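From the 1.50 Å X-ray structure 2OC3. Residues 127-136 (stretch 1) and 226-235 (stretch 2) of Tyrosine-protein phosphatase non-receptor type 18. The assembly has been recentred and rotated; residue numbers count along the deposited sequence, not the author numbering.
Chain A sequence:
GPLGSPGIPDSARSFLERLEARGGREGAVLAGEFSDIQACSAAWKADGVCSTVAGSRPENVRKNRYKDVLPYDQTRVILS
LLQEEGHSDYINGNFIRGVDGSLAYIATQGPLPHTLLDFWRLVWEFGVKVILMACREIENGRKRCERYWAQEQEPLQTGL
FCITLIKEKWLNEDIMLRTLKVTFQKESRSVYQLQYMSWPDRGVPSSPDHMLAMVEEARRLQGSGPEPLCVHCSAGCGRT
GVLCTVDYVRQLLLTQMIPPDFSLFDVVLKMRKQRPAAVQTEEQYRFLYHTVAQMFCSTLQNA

Stretch 1, residues 127-136: GVKVILMACR
Stretch 2, residues 226-235: PEPLCVHCSA

Strands 130-133 and 229-232 lie side by side and parallel, their axes 15° apart and 4.7 Å at closest approach. Ile-131 pairs with Cys-230, Leu-132 with Val-231 and Met-133 with His-232, at CA-CA distances of 4.7, 4.7 and 5.1 Å. Backbones are extended, phi/psi near -110/125 through Ile-131, Leu-132 and Met-133, and -73/140, -101/116, -121/132 and -152/158 from Leu-229 to His-232. Successive peptides of stretch 1 alternately accept and donate, Leu-132 using both N and O: Cys-230 N donates to Val-130 O (3.1 Å), Leu-132 N to Cys-230 O (2.8 Å), His-232 N to Leu-132 O (2.9 Å), and Ala-134 N to His-232 O (2.9 Å).

Before the strands, Gly-127 adopts phi/psi 67/27, a positive phi that favours glycine; a CB there would lie 3.3 Å from CG of Glu-227 (m, p). One water bridges the backbones, accepting from Lys-129 N (2.8 Å) and donating to Pro-228 O (2.8 Å).

Leu-132 (m, chi2 82°) and Val-231 (t) share one face, with Leu-132 CD1 4.2 Å from Val-231 CG2 and 4.3 Å from Leu-229 CD2. Leu-229 (m, t) starts sideways, but its end comes nearer, setting CD2 3.9 Å from CB of Val-130 (t). Branched aliphatic chains suit this buried, apolar surface.

Ile-131 (m, t), Met-133, Cys-230 (t) and His-232 occupy the other face. Val-128 (t) packs CG1 on Cys-230 CB, 3.8 Å away. His-232, chi1 76° and chi2 91°, brings its ring nearer stretch 1: Met-133 CA sits over one face, 4.1 Å from the centroid, while Ile-131 CG2 meets the edge, 3.9 Å from His-232 CD2. His-232 ND1 donates to Cys-233 O (3.0 Å), helping orient the ring, whose NE2 is satisfied elsewhere in the structure. Met-133 is fully extended (t, t, t), its CG 3.3 Å from His-232 CE1.

Beyond the ladder, Cys-135 (p) points toward stretch 2, placing small, weakly polar SG against backbone, 3.6 Å from C of Cys-233 (p).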

# COMPACT_ATOMS: atom_id res chain seq x y z
N GLY A 127 12.34 -7.53 4.63
CA GLY A 127 11.80 -8.53 5.56
C GLY A 127 10.31 -8.54 5.70
O GLY A 127 9.75 -8.92 6.74
N VAL A 128 9.65 -8.09 4.64
CA VAL A 128 8.18 -8.08 4.60
C VAL A 128 7.58 -9.45 4.89
O VAL A 128 8.07 -10.47 4.38
CB VAL A 128 7.74 -7.60 3.20
CG1 VAL A 128 6.21 -7.77 2.99
CG2 VAL A 128 8.15 -6.13 3.00
N LYS A 129 6.58 -9.45 5.76
CA LYS A 129 5.84 -10.65 6.16
C LYS A 129 4.45 -10.69 5.52
O LYS A 129 3.92 -11.77 5.27
CB LYS A 129 5.70 -10.67 7.68
CG LYS A 129 7.04 -10.82 8.40
CD LYS A 129 6.95 -10.70 9.91
N VAL A 130 3.89 -9.51 5.27
CA VAL A 130 2.50 -9.41 4.73
C VAL A 130 2.46 -8.40 3.59
O VAL A 130 2.98 -7.27 3.71
CB VAL A 130 1.52 -8.98 5.80
CG1 VAL A 130 0.09 -9.09 5.31
CG2 VAL A 130 1.65 -9.83 7.05
N ILE A 131 1.89 -8.83 2.47
CA ILE A 131 1.56 -7.98 1.33
C ILE A 131 0.05 -7.77 1.27
O ILE A 131 -0.73 -8.77 1.42
CB ILE A 131 1.99 -8.64 0.03
CG1 ILE A 131 3.49 -8.94 0.02
CG2 ILE A 131 1.61 -7.79 -1.22
CD1 ILE A 131 3.89 -9.88 -1.11
N LEU A 132 -0.40 -6.54 1.09
CA LEU A 132 -1.80 -6.24 0.87
C LEU A 132 -1.92 -5.72 -0.55
O LEU A 132 -1.34 -4.69 -0.85
CB LEU A 132 -2.32 -5.19 1.84
CG LEU A 132 -2.38 -5.56 3.34
CD1 LEU A 132 -1.08 -5.41 4.06
CD2 LEU A 132 -3.46 -4.72 4.05
N MET A 133 -2.74 -6.37 -1.37
CA MET A 133 -2.94 -6.05 -2.78
C MET A 133 -4.40 -5.59 -2.93
O MET A 133 -5.33 -6.34 -2.57
CB MET A 133 -2.71 -7.28 -3.68
CG MET A 133 -3.13 -7.07 -5.10
SD MET A 133 -2.52 -8.43 -6.10
CE MET A 133 -3.15 -8.03 -7.73
N ALA A 134 -4.62 -4.36 -3.41
CA ALA A 134 -5.97 -3.82 -3.49
C ALA A 134 -6.40 -3.62 -4.91
O ALA A 134 -6.98 -2.57 -5.22
CB ALA A 134 -6.07 -2.45 -2.76
N CYS A 135 -6.11 -4.58 -5.77
CA CYS A 135 -6.59 -4.56 -7.14
C CYS A 135 -6.59 -6.00 -7.64
O CYS A 135 -6.12 -6.91 -6.98
CB CYS A 135 -5.73 -3.66 -8.03
SG CYS A 135 -4.10 -4.25 -8.43
N ARG A 136 -7.17 -6.17 -8.83
CA ARG A 136 -7.08 -7.45 -9.55
C ARG A 136 -6.01 -7.34 -10.63
O ARG A 136 -5.67 -6.23 -11.05
CB ARG A 136 -8.40 -7.78 -10.21
CG ARG A 136 -9.51 -8.16 -9.22
CD ARG A 136 -10.87 -8.17 -9.89
NE ARG A 136 -11.31 -6.85 -10.29
CZ ARG A 136 -11.98 -6.53 -11.39
NH1 ARG A 136 -12.26 -7.47 -12.30
NH2 ARG A 136 -12.28 -5.24 -11.59
N PRO A 226 9.18 -4.70 13.57
CA PRO A 226 9.14 -3.45 12.86
C PRO A 226 9.08 -3.54 11.34
O PRO A 226 9.08 -2.50 10.71
CB PRO A 226 10.46 -2.81 13.25
CG PRO A 226 11.40 -3.97 13.30
CD PRO A 226 10.58 -5.12 13.81
N GLU A 227 9.10 -4.75 10.77
CA GLU A 227 9.13 -4.87 9.30
C GLU A 227 7.89 -4.21 8.69
O GLU A 227 6.80 -4.32 9.23
CB GLU A 227 9.24 -6.33 8.84
CG GLU A 227 10.49 -7.05 9.38
CD GLU A 227 10.29 -7.73 10.75
OE1 GLU A 227 9.20 -7.63 11.38
OE2 GLU A 227 11.27 -8.36 11.21
N PRO A 228 8.07 -3.51 7.58
CA PRO A 228 6.96 -2.78 7.00
C PRO A 228 5.94 -3.73 6.32
O PRO A 228 6.31 -4.80 5.87
CB PRO A 228 7.65 -1.90 5.96
CG PRO A 228 8.79 -2.67 5.52
CD PRO A 228 9.30 -3.32 6.80
N LEU A 229 4.70 -3.31 6.34
CA LEU A 229 3.67 -3.92 5.50
C LEU A 229 3.93 -3.44 4.09
O LEU A 229 4.22 -2.26 3.87
CB LEU A 229 2.27 -3.49 5.93
CG LEU A 229 1.76 -3.90 7.31
CD1 LEU A 229 0.44 -3.26 7.59
CD2 LEU A 229 1.59 -5.40 7.37
N CYS A 230 3.78 -4.31 3.11
CA CYS A 230 3.90 -3.95 1.68
C CYS A 230 2.48 -3.81 1.14
O CYS A 230 1.72 -4.77 1.14
CB CYS A 230 4.65 -5.02 0.93
SG CYS A 230 4.81 -4.59 -0.84
N VAL A 231 2.11 -2.61 0.72
CA VAL A 231 0.74 -2.29 0.29
C VAL A 231 0.80 -1.81 -1.14
O VAL A 231 1.61 -0.94 -1.46
CB VAL A 231 0.08 -1.25 1.21
CG1 VAL A 231 -1.41 -1.09 0.85
CG2 VAL A 231 0.23 -1.62 2.74
N HIS A 232 -0.06 -2.33 -2.00
CA HIS A 232 -0.05 -1.88 -3.38
C HIS A 232 -1.42 -2.03 -4.01
O HIS A 232 -2.23 -2.79 -3.53
CB HIS A 232 0.99 -2.59 -4.24
CG HIS A 232 0.61 -3.99 -4.63
ND1 HIS A 232 -0.07 -4.30 -5.80
CD2 HIS A 232 0.88 -5.18 -4.03
CE1 HIS A 232 -0.22 -5.61 -5.88
NE2 HIS A 232 0.37 -6.17 -4.83
N CYS A 233 -1.65 -1.26 -5.06
CA CYS A 233 -2.79 -1.42 -5.92
C CYS A 233 -2.21 -1.45 -7.32
O CYS A 233 -1.23 -2.18 -7.53
CB CYS A 233 -3.86 -0.40 -5.62
SG CYS A 233 -3.36 1.34 -5.61
N SER A 234 -2.83 -0.81 -8.30
CA SER A 234 -2.18 -0.73 -9.60
C SER A 234 -1.14 0.41 -9.62
O SER A 234 0.02 0.15 -9.86
CB SER A 234 -3.22 -0.56 -10.70
OG SER A 234 -2.64 -0.54 -11.99
N ALA A 235 -1.57 1.64 -9.40
CA ALA A 235 -0.61 2.75 -9.32
C ALA A 235 0.11 2.87 -8.00
O ALA A 235 1.18 3.49 -7.95
CB ALA A 235 -1.28 4.09 -9.67
O HOH W 1 5.19 -7.19 6.69